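Solute-binding protein (Thermoactinomyces vulgaris, PDB 2ZYN) probably binds cyclodextrins and related maltose-type sugars outside the cell as the receptor of a carbohydrate transport system. Local coordinates at residues L59-K64 against D76-P81; W80-L85 against I279-W284; A127-A132 against T316-P321. One frame throughout, in Å; residues are numbered along the deposited sequence.

Contact 1: residues L59-K64 against D76-P81; sequences LKQQEK and DLVTWP. With GLC (alpha-D-glucopyranose), chain B; GLC (alpha-D-glucopyranose), chain C; GLC (alpha-D-glucopyranose), chain D.
Gln-61 and Gln-62, at the start of helix 61-68, pack against Trp-80 on strand 77-81. Gln-62 lies over one face of the indole. Its CB sits 3.8 Å from the centroid of the Trp-80 six-membered ring, only 5° off the normal, a clear CH-pi contact. CG is anti to the backbone N (chi1 -178°) and the chain stays extended, which carries the amide on to the five-membered ring. There the amide and ring planes are 26° apart. Gln-62 NE2 is 3.2 Å from Trp-80 NE1, but both are donors and no bond joins them. Lys-91 takes the other end of this amide, at OE1. Gln-61 comes in at the rim of the same ring, with its CB 3.8 Å from Trp-80 CE3. Its side chain lies close to the backbone of Thr-79. Leu-59, just before the helix, and Pro-81, at the strand's end, meet the glucoses. Leu-59 O accepts a 2.6 Å hydrogen bond from O3 of the chain B glucose, and Leu-59 CD2 packs 3.6 Å from C3 of the chain C glucose. With Gln-62 over its face and Gln-61 CB at its edge, this side of the buried indole is held by packing rather than by a bond to its N-H.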
loop_
_atom_site.group_PDB
_atom_site.type_symbol
_atom_site.label_atom_id
_atom_site.label_comp_id
_atom_site.label_asym_id
_atom_site.label_seq_id
_atom_site.Cartn_x
_atom_site.Cartn_y
_atom_site.Cartn_z
ATOM N N LEU A 59 -3.215 1.198 -8.762
ATOM C CA LEU A 59 -4.279 2.118 -8.372
ATOM C C LEU A 59 -5.312 2.459 -9.468
ATOM O O LEU A 59 -6.258 3.219 -9.212
ATOM C CB LEU A 59 -3.665 3.369 -7.700
ATOM C CG LEU A 59 -2.801 3.135 -6.432
ATOM C CD1 LEU A 59 -2.148 4.430 -5.949
ATOM C CD2 LEU A 59 -3.631 2.520 -5.308
ATOM N N LYS A 60 -5.122 1.901 -10.675
ATOM C CA LYS A 60 -6.068 2.102 -11.768
ATOM C C LYS A 60 -6.931 0.864 -12.011
ATOM O O LYS A 60 -7.961 0.950 -12.690
ATOM C CB LYS A 60 -5.342 2.518 -13.050
ATOM C CG LYS A 60 -4.719 3.914 -12.997
ATOM C CD LYS A 60 -4.126 4.330 -14.345
ATOM C CE LYS A 60 -5.203 4.775 -15.332
ATOM N NZ LYS A 60 -4.634 5.169 -16.654
ATOM N N GLN A 61 -6.521 -0.275 -11.446
ATOM C CA GLN A 61 -7.187 -1.555 -11.708
ATOM C C GLN A 61 -8.656 -1.611 -11.296
ATOM O O GLN A 61 -9.481 -2.136 -12.045
ATOM C CB GLN A 61 -6.422 -2.726 -11.070
ATOM C CG GLN A 61 -5.157 -3.112 -11.831
ATOM C CD GLN A 61 -4.613 -4.486 -11.476
ATOM O OE1 GLN A 61 -3.412 -4.737 -11.586
ATOM N NE2 GLN A 61 -5.493 -5.385 -11.062
ATOM N N GLN A 62 -8.981 -1.085 -10.114
ATOM C CA GLN A 62 -10.362 -1.128 -9.617
ATOM C C GLN A 62 -11.283 -0.284 -10.485
ATOM O O GLN A 62 -12.399 -0.705 -10.808
ATOM C CB GLN A 62 -10.438 -0.699 -8.146
ATOM C CG GLN A 62 -11.850 -0.758 -7.542
ATOM C CD GLN A 62 -11.859 -0.872 -6.023
ATOM O OE1 GLN A 62 -12.919 -0.838 -5.395
ATOM N NE2 GLN A 62 -10.684 -1.009 -5.431
ATOM N N GLU A 63 -10.806 0.898 -10.874
ATOM C CA GLU A 63 -11.570 1.780 -11.752
ATOM C C GLU A 63 -11.749 1.175 -13.144
ATOM O O GLU A 63 -12.827 1.279 -13.730
ATOM C CB GLU A 63 -10.929 3.171 -11.838
ATOM C CG GLU A 63 -10.998 3.981 -10.539
ATOM C CD GLU A 63 -12.423 4.201 -10.040
ATOM O OE1 GLU A 63 -13.334 4.418 -10.871
ATOM O OE2 GLU A 63 -12.630 4.157 -8.808
ATOM N N LYS A 64 -10.704 0.522 -13.650
ATOM C CA LYS A 64 -10.745 -0.113 -14.972
ATOM C C LYS A 64 -11.702 -1.309 -15.012
ATOM O O LYS A 64 -12.433 -1.494 -15.992
ATOM C CB LYS A 64 -9.341 -0.534 -15.420
ATOM C CG LYS A 64 -9.249 -0.998 -16.869
ATOM C CD LYS A 64 -7.853 -1.515 -17.197
ATOM C CE LYS A 64 -7.741 -1.961 -18.645
ATOM N NZ LYS A 64 -7.813 -0.816 -19.593
ATOM N N ASP A 76 -9.725 -11.870 -15.341
ATOM C CA ASP A 76 -10.224 -12.872 -14.398
ATOM C C ASP A 76 -9.668 -12.602 -13.005
ATOM O O ASP A 76 -10.414 -12.577 -12.025
ATOM C CB ASP A 76 -9.827 -14.274 -14.856
ATOM C CG ASP A 76 -10.431 -14.636 -16.196
ATOM O OD1 ASP A 76 -11.653 -14.892 -16.245
ATOM O OD2 ASP A 76 -9.685 -14.657 -17.198
ATOM N N LEU A 77 -8.349 -12.416 -12.936
ATOM C CA LEU A 77 -7.656 -12.069 -11.697
ATOM C C LEU A 77 -7.140 -10.638 -11.743
ATOM O O LEU A 77 -6.547 -10.207 -12.740
ATOM C CB LEU A 77 -6.490 -13.027 -11.428
ATOM C CG LEU A 77 -6.672 -14.248 -10.516
ATOM C CD1 LEU A 77 -8.051 -14.878 -10.606
ATOM C CD2 LEU A 77 -5.587 -15.272 -10.792
ATOM N N VAL A 78 -7.375 -9.917 -10.650
ATOM C CA VAL A 78 -6.971 -8.519 -10.500
ATOM C C VAL A 78 -6.278 -8.344 -9.146
ATOM O O VAL A 78 -6.332 -9.235 -8.300
ATOM C CB VAL A 78 -8.191 -7.561 -10.597
ATOM C CG1 VAL A 78 -8.805 -7.604 -12.000
ATOM C CG2 VAL A 78 -9.249 -7.905 -9.533
ATOM N N THR A 79 -5.622 -7.204 -8.947
ATOM C CA THR A 79 -4.930 -6.930 -7.686
ATOM C C THR A 79 -4.944 -5.450 -7.300
ATOM O O THR A 79 -4.776 -4.575 -8.147
ATOM C CB THR A 79 -3.468 -7.473 -7.710
ATOM O OG1 THR A 79 -2.867 -7.309 -6.419
ATOM C CG2 THR A 79 -2.623 -6.771 -8.790
ATOM N N TRP A 80 -5.160 -5.199 -6.012
ATOM C CA TRP A 80 -5.013 -3.871 -5.407
ATOM C C TRP A 80 -4.954 -3.982 -3.886
ATOM O O TRP A 80 -5.394 -4.996 -3.328
ATOM C CB TRP A 80 -6.115 -2.893 -5.854
ATOM C CG TRP A 80 -7.527 -3.353 -5.659
ATOM C CD1 TRP A 80 -8.228 -3.392 -4.487
ATOM C CD2 TRP A 80 -8.423 -3.802 -6.680
ATOM N NE1 TRP A 80 -9.504 -3.850 -4.715
ATOM C CE2 TRP A 80 -9.651 -4.109 -6.052
ATOM C CE3 TRP A 80 -8.307 -3.980 -8.065
ATOM C CZ2 TRP A 80 -10.758 -4.591 -6.761
ATOM C CZ3 TRP A 80 -9.409 -4.460 -8.773
ATOM C CH2 TRP A 80 -10.622 -4.754 -8.116
ATOM N N PRO A 81 -4.394 -2.958 -3.206
ATOM C CA PRO A 81 -4.358 -2.995 -1.740
ATOM C C PRO A 81 -5.757 -3.115 -1.122
ATOM O O PRO A 81 -6.726 -2.596 -1.669
ATOM C CB PRO A 81 -3.710 -1.661 -1.362
ATOM C CG PRO A 81 -2.956 -1.239 -2.575
ATOM C CD PRO A 81 -3.760 -1.733 -3.735
HETATM C C1 GLC B . -6.788 5.555 -3.710
HETATM C C2 GLC B . -7.302 4.964 -4.999
HETATM C C3 GLC B . -6.531 5.516 -6.195
HETATM C C4 GLC B . -6.471 7.085 -6.238
HETATM C C5 GLC B . -6.062 7.636 -4.840
HETATM C C6 GLC B . -6.242 9.150 -4.641
HETATM O O2 GLC B . -7.270 3.535 -4.997
HETATM O O3 GLC B . -6.957 5.022 -7.430
HETATM O O4 GLC B . -5.422 7.365 -7.166
HETATM O O5 GLC B . -6.795 6.998 -3.761
HETATM O O6 GLC B . -7.625 9.472 -4.921
HETATM C C1 GLC C . -2.923 3.675 -0.573
HETATM C C2 GLC C . -4.224 2.910 -0.760
HETATM C C3 GLC C . -4.895 3.304 -2.080
HETATM C C4 GLC C . -5.069 4.856 -2.214
HETATM C C5 GLC C . -3.746 5.586 -1.907
HETATM C C6 GLC C . -3.897 7.085 -1.773
HETATM O O2 GLC C . -4.028 1.508 -0.696
HETATM O O3 GLC C . -6.107 2.652 -2.326
HETATM O O4 GLC C . -5.414 5.122 -3.547
HETATM O O5 GLC C . -3.151 5.092 -0.674
HETATM O O6 GLC C . -2.634 7.704 -1.878
HETATM C C1 GLC D . 2.008 1.979 -1.973
HETATM C C2 GLC D . 1.006 0.956 -1.392
HETATM C C3 GLC D . -0.500 1.424 -1.520
HETATM C C4 GLC D . -0.710 2.932 -1.262
HETATM C C5 GLC D . 0.294 3.787 -2.068
HETATM C C6 GLC D . 0.137 5.290 -1.796
HETATM O O2 GLC D . 1.155 -0.333 -2.015
HETATM O O3 GLC D . -1.305 0.753 -0.564
HETATM O O4 GLC D . -2.037 3.307 -1.629
HETATM O O5 GLC D . 1.651 3.400 -1.775
HETATM O O6 GLC D . 0.728 5.999 -2.855
#

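Contact 2: residues W80-L85 against I279-W284; sequences WPHDRL and IGVKGW. With GLC (alpha-D-glucopyranose), chain C; GLC (alpha-D-glucopyranose), chain B; GLC (alpha-D-glucopyranose), chain D.
His-82 meets Ile-279 and Val-281 of strand 278-286. It follows directly on strand 77-81, which runs antiparallel beside strand 278-286 in a mixed sheet of the solute-binding protein fold. Two hydrogen bonds cross the contact. His-82 NE2 donates to Ile-279 O at 3.2 Å, almost straight at 178°. The acceptor lies in the imidazole plane, while the donor is tilted 21° from the plane of the carbonyl. A chi1 of 71° sets His-82 CG between its own N and C, and this turns the ring edge to the strand. The second bond, His-82 N to Val-281 O at 2.9 Å, is bent and weak. Val-281 O also receives a CA-H...O contact from Pro-81.

Van der Waals contacts fill in the rest. His-82 CD2 meets Val-281 CB at 3.8 Å, and the Pro-81 ring lies against the aliphatic chain of Lys-282. With an alanine in place of His-82, Ile-279 O would probably lose its imidazole donor and a gap would be likely to open beside Val-281.

The charged side chains hold sugar and one another. Lys-282 reaches past Pro-81, and its NZ is hydrogen-bonded to O3 of a further glucose. Arg-84 NH1 donates to O2 of the chain B glucose at 2.8 Å, while Glu-87 holds NE of the same guanidinium by a salt bridge. Asp-83 grips the chain C glucose with both carboxylate oxygens: O3 donates to OD2 at 2.7 Å, and O2 donates to OD1 at a very short 2.5 Å.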
loop_
_atom_site.group_PDB
_atom_site.type_symbol
_atom_site.label_atom_id
_atom_site.label_comp_id
_atom_site.label_asym_id
_atom_site.label_seq_id
_atom_site.Cartn_x
_atom_site.Cartn_y
_atom_site.Cartn_z
ATOM N N TRP A 80 -5.160 -5.199 -6.012
ATOM C CA TRP A 80 -5.013 -3.871 -5.407
ATOM C C TRP A 80 -4.954 -3.982 -3.886
ATOM O O TRP A 80 -5.394 -4.996 -3.328
ATOM C CB TRP A 80 -6.115 -2.893 -5.854
ATOM C CG TRP A 80 -7.527 -3.353 -5.659
ATOM C CD1 TRP A 80 -8.228 -3.392 -4.487
ATOM C CD2 TRP A 80 -8.423 -3.802 -6.680
ATOM N NE1 TRP A 80 -9.504 -3.850 -4.715
ATOM C CE2 TRP A 80 -9.651 -4.109 -6.052
ATOM C CE3 TRP A 80 -8.307 -3.980 -8.065
ATOM C CZ2 TRP A 80 -10.758 -4.591 -6.761
ATOM C CZ3 TRP A 80 -9.409 -4.460 -8.773
ATOM C CH2 TRP A 80 -10.622 -4.754 -8.116
ATOM N N PRO A 81 -4.394 -2.958 -3.206
ATOM C CA PRO A 81 -4.358 -2.995 -1.740
ATOM C C PRO A 81 -5.757 -3.115 -1.122
ATOM O O PRO A 81 -6.726 -2.596 -1.669
ATOM C CB PRO A 81 -3.710 -1.661 -1.362
ATOM C CG PRO A 81 -2.956 -1.239 -2.575
ATOM C CD PRO A 81 -3.760 -1.733 -3.735
ATOM N N HIS A 82 -5.833 -3.793 0.018
ATOM C CA HIS A 82 -7.097 -4.231 0.605
ATOM C C HIS A 82 -8.035 -3.122 1.086
ATOM O O HIS A 82 -9.195 -3.401 1.385
ATOM C CB HIS A 82 -6.803 -5.146 1.790
ATOM C CG HIS A 82 -6.249 -4.414 2.968
ATOM N ND1 HIS A 82 -7.033 -4.002 4.025
ATOM C CD2 HIS A 82 -4.997 -3.976 3.235
ATOM C CE1 HIS A 82 -6.282 -3.363 4.903
ATOM N NE2 HIS A 82 -5.042 -3.335 4.448
ATOM N N ASP A 83 -7.547 -1.885 1.197
ATOM C CA ASP A 83 -8.368 -0.798 1.751
ATOM C C ASP A 83 -9.680 -0.604 0.994
ATOM O O ASP A 83 -10.700 -0.259 1.588
ATOM C CB ASP A 83 -7.602 0.530 1.828
ATOM C CG ASP A 83 -6.992 0.934 0.504
ATOM O OD1 ASP A 83 -6.050 0.251 0.056
ATOM O OD2 ASP A 83 -7.419 1.957 -0.075
ATOM N N ARG A 84 -9.651 -0.843 -0.311
ATOM C CA ARG A 84 -10.835 -0.641 -1.138
ATOM C C ARG A 84 -11.614 -1.931 -1.416
ATOM O O ARG A 84 -12.390 -1.995 -2.364
ATOM C CB ARG A 84 -10.459 0.063 -2.441
ATOM C CG ARG A 84 -10.004 1.504 -2.264
ATOM C CD ARG A 84 -9.633 2.133 -3.595
ATOM N NE ARG A 84 -10.787 2.245 -4.488
ATOM C CZ ARG A 84 -10.721 2.563 -5.776
ATOM N NH1 ARG A 84 -9.550 2.801 -6.359
ATOM N NH2 ARG A 84 -11.836 2.636 -6.493
ATOM N N LEU A 85 -11.404 -2.954 -0.590
ATOM C CA LEU A 85 -12.116 -4.225 -0.749
ATOM C C LEU A 85 -13.622 -4.093 -0.506
ATOM O O LEU A 85 -14.425 -4.515 -1.341
ATOM C CB LEU A 85 -11.522 -5.307 0.160
ATOM C CG LEU A 85 -12.166 -6.696 0.101
ATOM C CD1 LEU A 85 -12.033 -7.318 -1.280
ATOM C CD2 LEU A 85 -11.559 -7.604 1.150
ATOM N N ILE A 279 -0.792 -0.628 7.608
ATOM C CA ILE A 279 -0.389 -1.919 7.052
ATOM C C ILE A 279 -1.265 -2.176 5.829
ATOM O O ILE A 279 -2.489 -2.017 5.886
ATOM C CB ILE A 279 -0.543 -3.090 8.062
ATOM C CG1 ILE A 279 0.270 -2.824 9.335
ATOM C CG2 ILE A 279 -0.135 -4.432 7.421
ATOM C CD1 ILE A 279 -0.150 -3.688 10.512
ATOM N N GLY A 280 -0.626 -2.548 4.723
ATOM C CA GLY A 280 -1.330 -2.873 3.486
ATOM C C GLY A 280 -1.167 -4.332 3.110
ATOM O O GLY A 280 -0.085 -4.901 3.251
ATOM N N VAL A 281 -2.254 -4.943 2.651
ATOM C CA VAL A 281 -2.214 -6.291 2.101
ATOM C C VAL A 281 -2.626 -6.250 0.636
ATOM O O VAL A 281 -3.690 -5.729 0.292
ATOM C CB VAL A 281 -3.092 -7.291 2.900
ATOM C CG1 VAL A 281 -2.937 -8.699 2.335
ATOM C CG2 VAL A 281 -2.688 -7.281 4.377
ATOM N N LYS A 282 -1.759 -6.782 -0.222
ATOM C CA LYS A 282 -2.060 -6.916 -1.643
ATOM C C LYS A 282 -2.359 -8.373 -1.960
ATOM O O LYS A 282 -1.544 -9.258 -1.698
ATOM C CB LYS A 282 -0.914 -6.373 -2.505
ATOM C CG LYS A 282 -0.787 -4.853 -2.425
ATOM C CD LYS A 282 0.227 -4.268 -3.403
ATOM C CE LYS A 282 1.643 -4.445 -2.907
ATOM N NZ LYS A 282 2.534 -3.337 -3.352
ATOM N N GLY A 283 -3.550 -8.621 -2.488
ATOM C CA GLY A 283 -3.949 -9.970 -2.852
ATOM C C GLY A 283 -4.362 -10.087 -4.302
ATOM O O GLY A 283 -4.488 -9.077 -5.008
ATOM N N TRP A 284 -4.534 -11.326 -4.752
ATOM C CA TRP A 284 -5.222 -11.587 -6.005
ATOM C C TRP A 284 -6.704 -11.667 -5.690
ATOM O O TRP A 284 -7.104 -12.304 -4.714
ATOM C CB TRP A 284 -4.761 -12.899 -6.643
ATOM C CG TRP A 284 -3.382 -12.869 -7.245
ATOM C CD1 TRP A 284 -2.314 -13.627 -6.868
ATOM C CD2 TRP A 284 -2.930 -12.047 -8.328
ATOM N NE1 TRP A 284 -1.222 -13.335 -7.652
ATOM C CE2 TRP A 284 -1.574 -12.368 -8.556
ATOM C CE3 TRP A 284 -3.541 -11.069 -9.129
ATOM C CZ2 TRP A 284 -0.815 -11.743 -9.548
ATOM C CZ3 TRP A 284 -2.783 -10.452 -10.119
ATOM C CH2 TRP A 284 -1.434 -10.795 -10.317
HETATM C C1 GLC C . -2.923 3.675 -0.573
HETATM C C2 GLC C . -4.224 2.910 -0.760
HETATM C C3 GLC C . -4.895 3.304 -2.080
HETATM C C4 GLC C . -5.069 4.856 -2.214
HETATM C C5 GLC C . -3.746 5.586 -1.907
HETATM C C6 GLC C . -3.897 7.085 -1.773
HETATM O O2 GLC C . -4.028 1.508 -0.696
HETATM O O3 GLC C . -6.107 2.652 -2.326
HETATM O O4 GLC C . -5.414 5.122 -3.547
HETATM O O5 GLC C . -3.151 5.092 -0.674
HETATM O O6 GLC C . -2.634 7.704 -1.878
HETATM C C1 GLC B . -6.788 5.555 -3.710
HETATM C C2 GLC B . -7.302 4.964 -4.999
HETATM C C3 GLC B . -6.531 5.516 -6.195
HETATM C C4 GLC B . -6.471 7.085 -6.238
HETATM C C5 GLC B . -6.062 7.636 -4.840
HETATM C C6 GLC B . -6.242 9.150 -4.641
HETATM O O2 GLC B . -7.270 3.535 -4.997
HETATM O O3 GLC B . -6.957 5.022 -7.430
HETATM O O4 GLC B . -5.422 7.365 -7.166
HETATM O O5 GLC B . -6.795 6.998 -3.761
HETATM O O6 GLC B . -7.625 9.472 -4.921
HETATM C C1 GLC D . 2.008 1.979 -1.973
HETATM C C2 GLC D . 1.006 0.956 -1.392
HETATM C C3 GLC D . -0.500 1.424 -1.520
HETATM C C4 GLC D . -0.710 2.932 -1.262
HETATM C C5 GLC D . 0.294 3.787 -2.068
HETATM C C6 GLC D . 0.137 5.290 -1.796
HETATM O O2 GLC D . 1.155 -0.333 -2.015
HETATM O O3 GLC D . -1.305 0.753 -0.564
HETATM O O4 GLC D . -2.037 3.307 -1.629
HETATM O O5 GLC D . 1.651 3.400 -1.775
HETATM O O6 GLC D . 0.728 5.999 -2.855
#

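Contact 3: residues A127-A132 against T316-P321; sequences AIESVA and TGEIPP. With GLC (alpha-D-glucopyranose), chain D.
Glu-129 OE2 is held by water 2, which donates to it at 2.6 Å, and by a salt bridge to Lys-282. Glu-318 OE2 takes the other hydrogen of this water and pairs with the same lysine. The two carboxylate arms run alongside each other in the same direction, with their planes 63° apart. OE2 of Glu-129 and OE2 of Glu-318 are 3.8 Å from each other, and the lysine and water between them probably offset the repulsion. Arg-312 takes OE1 of Glu-318. A chi1 of 70° tucks Glu-129 CG over its own backbone, and the extended chain brings OE1 to the sugar, where O2 of the chain D glucose donates to it at 2.6 Å.

The backbones are tied as well. Ile-128 N donates to Ile-319 O at 2.9 Å, and water 1 bridges Ile-128 O and Ile-319 N. Ile-128 CG2 packs 3.8 Å from Pro-321 CB, and Ala-127 CB rests on Glu-318 CB. Residues 127-132 pass from the sheet of strand 120-129 to that of strand 132-136. A connection of this kind beside bound sugar is consistent with the hinge region at the ligand cleft of solute-binding proteins.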
loop_
_atom_site.group_PDB
_atom_site.type_symbol
_atom_site.label_atom_id
_atom_site.label_comp_id
_atom_site.label_asym_id
_atom_site.label_seq_id
_atom_site.Cartn_x
_atom_site.Cartn_y
_atom_site.Cartn_z
ATOM N N ALA A 127 1.420 -9.984 -0.780
ATOM C CA ALA A 127 2.324 -9.076 -0.078
ATOM C C ALA A 127 1.664 -8.406 1.121
ATOM O O ALA A 127 0.489 -8.039 1.075
ATOM C CB ALA A 127 2.845 -8.011 -1.036
ATOM N N ILE A 128 2.440 -8.255 2.188
ATOM C CA ILE A 128 2.051 -7.465 3.349
ATOM C C ILE A 128 3.118 -6.389 3.528
ATOM O O ILE A 128 4.322 -6.658 3.378
ATOM C CB ILE A 128 1.875 -8.349 4.615
ATOM C CG1 ILE A 128 1.277 -7.532 5.766
ATOM C CG2 ILE A 128 3.194 -9.047 4.988
ATOM C CD1 ILE A 128 0.527 -8.374 6.811
ATOM N N GLU A 129 2.685 -5.163 3.810
ATOM C CA GLU A 129 3.595 -4.019 3.706
ATOM C C GLU A 129 3.301 -2.855 4.646
ATOM O O GLU A 129 2.151 -2.581 4.986
ATOM C CB GLU A 129 3.627 -3.514 2.258
ATOM C CG GLU A 129 2.338 -2.832 1.802
ATOM C CD GLU A 129 2.211 -2.712 0.294
ATOM O OE1 GLU A 129 1.217 -2.111 -0.159
ATOM O OE2 GLU A 129 3.093 -3.212 -0.442
ATOM N N SER A 130 4.370 -2.175 5.050
ATOM C CA SER A 130 4.290 -0.883 5.713
ATOM C C SER A 130 5.469 -0.056 5.229
ATOM O O SER A 130 6.509 -0.609 4.885
ATOM C CB SER A 130 4.373 -1.048 7.228
ATOM O OG SER A 130 4.552 0.204 7.857
ATOM N N VAL A 131 5.300 1.262 5.185
ATOM C CA VAL A 131 6.434 2.149 4.942
ATOM C C VAL A 131 7.363 2.114 6.154
ATOM O O VAL A 131 6.928 1.831 7.272
ATOM C CB VAL A 131 6.000 3.608 4.649
ATOM C CG1 VAL A 131 5.190 3.678 3.348
ATOM C CG2 VAL A 131 5.225 4.209 5.835
ATOM N N ALA A 132 8.646 2.368 5.918
ATOM C CA ALA A 132 9.610 2.543 6.990
ATOM C C ALA A 132 10.603 3.605 6.554
ATOM O O ALA A 132 10.413 4.239 5.510
ATOM C CB ALA A 132 10.314 1.226 7.313
ATOM N N THR A 316 10.801 -9.463 -6.471
ATOM C CA THR A 316 10.086 -8.194 -6.269
ATOM C C THR A 316 10.451 -7.472 -4.970
ATOM O O THR A 316 10.232 -6.260 -4.845
ATOM C CB THR A 316 8.551 -8.390 -6.285
ATOM O OG1 THR A 316 8.137 -9.003 -5.058
ATOM C CG2 THR A 316 8.114 -9.257 -7.459
ATOM N N GLY A 317 10.978 -8.220 -4.000
ATOM C CA GLY A 317 11.321 -7.666 -2.695
ATOM C C GLY A 317 10.138 -7.511 -1.752
ATOM O O GLY A 317 10.303 -7.056 -0.618
ATOM N N GLU A 318 8.949 -7.897 -2.219
ATOM C CA GLU A 318 7.716 -7.765 -1.441
ATOM C C GLU A 318 7.506 -8.969 -0.536
ATOM O O GLU A 318 7.603 -10.117 -0.977
ATOM C CB GLU A 318 6.504 -7.564 -2.360
ATOM C CG GLU A 318 6.612 -6.350 -3.268
ATOM C CD GLU A 318 5.265 -5.835 -3.741
ATOM O OE1 GLU A 318 4.513 -6.591 -4.394
ATOM O OE2 GLU A 318 4.966 -4.656 -3.464
ATOM N N ILE A 319 7.202 -8.688 0.729
ATOM C CA ILE A 319 7.123 -9.714 1.767
ATOM C C ILE A 319 5.819 -10.512 1.660
ATOM O O ILE A 319 4.734 -9.950 1.842
ATOM C CB ILE A 319 7.228 -9.103 3.186
ATOM C CG1 ILE A 319 8.429 -8.154 3.296
ATOM C CG2 ILE A 319 7.309 -10.202 4.232
ATOM C CD1 ILE A 319 8.355 -7.202 4.481
ATOM N N PRO A 320 5.922 -11.824 1.375
ATOM C CA PRO A 320 4.739 -12.676 1.275
ATOM C C PRO A 320 4.223 -13.074 2.663
ATOM O O PRO A 320 4.982 -13.632 3.467
ATOM C CB PRO A 320 5.246 -13.895 0.502
ATOM C CG PRO A 320 6.698 -13.967 0.811
ATOM C CD PRO A 320 7.169 -12.577 1.133
ATOM N N PRO A 321 2.943 -12.775 2.953
ATOM C CA PRO A 321 2.350 -13.108 4.247
ATOM C C PRO A 321 1.964 -14.586 4.305
ATOM O O PRO A 321 0.826 -14.936 4.636
ATOM C CB PRO A 321 1.120 -12.204 4.310
ATOM C CG PRO A 321 0.740 -11.982 2.906
ATOM C CD PRO A 321 1.982 -12.095 2.063
HETATM C C1 GLC D . 2.008 1.979 -1.973
HETATM C C2 GLC D . 1.006 0.956 -1.392
HETATM C C3 GLC D . -0.500 1.424 -1.520
HETATM C C4 GLC D . -0.710 2.932 -1.262
HETATM C C5 GLC D . 0.294 3.787 -2.068
HETATM C C6 GLC D . 0.137 5.290 -1.796
HETATM O O2 GLC D . 1.155 -0.333 -2.015
HETATM O O3 GLC D . -1.305 0.753 -0.564
HETATM O O4 GLC D . -2.037 3.307 -1.629
HETATM O O5 GLC D . 1.651 3.400 -1.775
HETATM O O6 GLC D . 0.728 5.999 -2.855
HETATM O O HOH W 1 6.013 -6.152 1.140
HETATM O O HOH W 2 5.413 -4.304 -0.620
#

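How the contacts relate
The three contacts follow one mixed sheet along the linked glucoses. Contacts 1 and 2 share Trp-80 and Pro-81, and their centres are about 10 Å apart. They are also tied by a salt bridge, Glu-63 OE2 to Arg-84 NH2 at 2.9 Å, and by a probable hydrogen bond, Thr-79 OG1 to Gly-283 O at 2.8 Å. Contacts 2 and 3, about 12 Å apart between centres, meet where strands 278-286 and 120-129 are neighbours. Here Gly-280 N is 2.8 Å from Glu-129 O, a probable hydrogen bond. Contacts 1 and 3 do not touch: their centres are about 18 Å apart. The sugar spans them, since the chain D glucose meets all three, while the chain B and C glucoses meet only contacts 1 and 2.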